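Local atomic coordinates of CELL division inhibitor (Pyrococcus furiosus, PDB entry 1G3Q), a protein that binds ADP together with magnesium and probably works as an ATP-hydrolysing MinD-type ATPase in the control of cell division. Residues V19-L27 and G210-P218. Residues are numbered along the deposited sequence; the frame is centred on the assembly and turned at random.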
# COMPACT_ATOMS: atom_id res chain seq x y z
N VAL A 19 -0.80 -2.70 4.95
CA VAL A 19 -2.11 -2.45 4.36
C VAL A 19 -2.11 -2.90 2.90
O VAL A 19 -3.04 -3.55 2.45
CB VAL A 19 -2.50 -0.96 4.46
CG1 VAL A 19 -3.76 -0.67 3.65
CG2 VAL A 19 -2.74 -0.60 5.92
N THR A 20 -1.05 -2.55 2.17
CA THR A 20 -0.96 -2.94 0.76
C THR A 20 -1.08 -4.46 0.61
O THR A 20 -1.89 -4.95 -0.17
CB THR A 20 0.38 -2.51 0.13
OG1 THR A 20 0.54 -1.09 0.23
CG2 THR A 20 0.42 -2.92 -1.34
N ALA A 21 -0.27 -5.19 1.36
CA ALA A 21 -0.26 -6.65 1.31
C ALA A 21 -1.59 -7.29 1.73
O ALA A 21 -2.13 -8.13 1.01
CB ALA A 21 0.87 -7.20 2.17
N ASN A 22 -2.12 -6.90 2.89
CA ASN A 22 -3.38 -7.48 3.35
C ASN A 22 -4.57 -7.11 2.47
O ASN A 22 -5.42 -7.96 2.19
CB ASN A 22 -3.66 -7.08 4.80
CG ASN A 22 -2.83 -7.87 5.80
OD1 ASN A 22 -1.70 -7.50 6.12
ND2 ASN A 22 -3.38 -8.99 6.27
N LEU A 23 -4.64 -5.86 2.03
CA LEU A 23 -5.74 -5.43 1.17
C LEU A 23 -5.67 -6.18 -0.16
O LEU A 23 -6.70 -6.60 -0.70
CB LEU A 23 -5.67 -3.91 0.93
CG LEU A 23 -6.78 -3.30 0.07
CD1 LEU A 23 -8.15 -3.64 0.66
CD2 LEU A 23 -6.59 -1.78 0.00
N SER A 24 -4.46 -6.37 -0.68
CA SER A 24 -4.29 -7.10 -1.93
C SER A 24 -4.87 -8.51 -1.83
O SER A 24 -5.63 -8.94 -2.71
CB SER A 24 -2.80 -7.22 -2.29
OG SER A 24 -2.25 -5.97 -2.66
N VAL A 25 -4.50 -9.22 -0.78
CA VAL A 25 -4.96 -10.59 -0.58
C VAL A 25 -6.47 -10.63 -0.33
O VAL A 25 -7.16 -11.51 -0.85
CB VAL A 25 -4.22 -11.27 0.59
CG1 VAL A 25 -4.73 -12.70 0.78
CG2 VAL A 25 -2.71 -11.30 0.31
N ALA A 26 -6.98 -9.69 0.46
CA ALA A 26 -8.41 -9.63 0.75
C ALA A 26 -9.19 -9.43 -0.55
O ALA A 26 -10.17 -10.13 -0.81
CB ALA A 26 -8.71 -8.50 1.73
N LEU A 27 -8.77 -8.47 -1.36
CA LEU A 27 -9.44 -8.20 -2.63
C LEU A 27 -9.30 -9.39 -3.59
O LEU A 27 -10.24 -9.75 -4.30
CB LEU A 27 -8.87 -6.94 -3.28
CG LEU A 27 -9.24 -5.59 -2.63
CD1 LEU A 27 -8.40 -4.48 -3.26
CD2 LEU A 27 -10.73 -5.31 -2.82
N GLY A 210 5.53 -14.01 5.91
CA GLY A 210 5.50 -13.86 4.46
C GLY A 210 4.12 -14.22 3.95
O GLY A 210 3.92 -14.54 2.78
N ILE A 211 3.15 -14.20 4.86
CA ILE A 211 1.76 -14.50 4.53
C ILE A 211 0.91 -13.51 5.31
O ILE A 211 0.83 -13.58 6.54
CB ILE A 211 1.35 -15.93 4.98
CG1 ILE A 211 2.25 -16.97 4.32
CG2 ILE A 211 -0.11 -16.18 4.60
CD1 ILE A 211 2.01 -18.40 4.85
N PRO A 212 0.26 -12.56 4.61
CA PRO A 212 -0.57 -11.56 5.28
C PRO A 212 -1.58 -12.17 6.24
O PRO A 212 -2.24 -13.17 5.92
CB PRO A 212 -1.24 -10.83 4.12
CG PRO A 212 -0.15 -10.87 3.06
CD PRO A 212 0.32 -12.31 3.16
N ALA A 213 -1.69 -11.57 7.42
CA ALA A 213 -2.60 -12.05 8.46
C ALA A 213 -4.01 -12.31 7.96
O ALA A 213 -4.68 -13.23 8.44
CB ALA A 213 -2.63 -11.06 9.62
N VAL A 214 -4.48 -11.52 7.00
CA VAL A 214 -5.83 -11.70 6.50
C VAL A 214 -6.05 -13.15 6.07
O VAL A 214 -7.16 -13.67 6.19
CB VAL A 214 -6.15 -10.73 5.32
CG1 VAL A 214 -5.32 -11.08 4.10
CG2 VAL A 214 -7.63 -10.76 5.00
N LYS A 215 -5.00 -13.80 5.58
CA LYS A 215 -5.13 -15.20 5.17
C LYS A 215 -4.48 -16.16 6.16
O LYS A 215 -5.03 -17.22 6.46
CB LYS A 215 -4.52 -15.42 3.78
CG LYS A 215 -4.88 -16.78 3.19
CD LYS A 215 -4.34 -16.97 1.79
CE LYS A 215 -4.74 -18.33 1.23
NZ LYS A 215 -4.15 -18.59 -0.10
N TYR A 216 -3.30 -15.80 6.66
CA TYR A 216 -2.57 -16.65 7.60
C TYR A 216 -3.37 -16.94 8.88
O TYR A 216 -3.46 -18.08 9.31
CB TYR A 216 -1.22 -16.00 7.94
CG TYR A 216 -0.23 -16.90 8.67
CD1 TYR A 216 0.02 -18.20 8.25
CD2 TYR A 216 0.49 -16.41 9.76
CE1 TYR A 216 0.97 -19.00 8.90
CE2 TYR A 216 1.44 -17.20 10.42
CZ TYR A 216 1.67 -18.49 9.98
OH TYR A 216 2.59 -19.28 10.65
N LYS A 217 -3.94 -15.90 9.48
CA LYS A 217 -4.75 -16.06 10.69
C LYS A 217 -6.08 -15.35 10.45
O LYS A 217 -6.33 -14.26 10.98
CB LYS A 217 -4.00 -15.47 11.90
CG LYS A 217 -2.62 -16.11 12.09
CD LYS A 217 -1.89 -15.62 13.34
CE LYS A 217 -2.62 -16.06 14.61
NZ LYS A 217 -1.79 -15.81 15.82
N PRO A 218 -6.96 -15.97 9.65
CA PRO A 218 -8.28 -15.48 9.26
C PRO A 218 -9.30 -15.11 10.34
O PRO A 218 -10.26 -14.41 10.04
CB PRO A 218 -8.78 -16.58 8.33
CG PRO A 218 -8.20 -17.80 8.92
CD PRO A 218 -6.78 -17.37 9.21
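Val25 and Asn22, one turn apart on helix 16-29, meet Pro212 and Val214 at the start of the short helix 213-216. Val25 can be followed outward from its branch point: its CB already lies 3.7 Å from Val214 CG1. Its CG1, anti to the backbone N (chi1 -180°), continues alongside that same methyl and comes within 4.1 Å of Lys215 CB, whereas its CG2 turns to the proline ring and lies 3.8 Å from Pro212 CG. The ring also receives Ala21, whose CB is 3.9 Å from Pro212 CG. The other methyl of Val214, CG2, comes within 4.1 Å of Ala26 CB.

Asn22 brings the polar element. Its side chain runs antiparallel to that of Pro212, with CG 3.8 Å from Pro212 CB, and the amide ends at the first turn of helix 213-216. The atom modelled as ND2 sits 2.9 Å from Val214 N and 3.3 Å from Ala213 N, but the amide is probably turned over, in which case an oxygen there may accept from these backbone N-H groups. Replacing Asn22 by an alanine would probably leave both without their polar neighbour and open a gap beside Pro212 CB. Pro212 is the N-cap residue, and its O accepts from both Lys215 N and Tyr216 N.

Helix 221-235 closes one flank, with Phe226 on Asn22 and Val227 on Val214, while Phe78 touches Pro212 and Lys215. Helix 16-29 starts at the end of the Walker A motif, with the ADP-binding residues Lys16, Thr17 and Thr18. The contact thus joins the P-loop helix to the C-terminal part of the chain mainly through methyl and ring carbons, and an amide oxygen at the helix start would probably meet part of the need of its first N-H groups within these otherwise apolar surroundings.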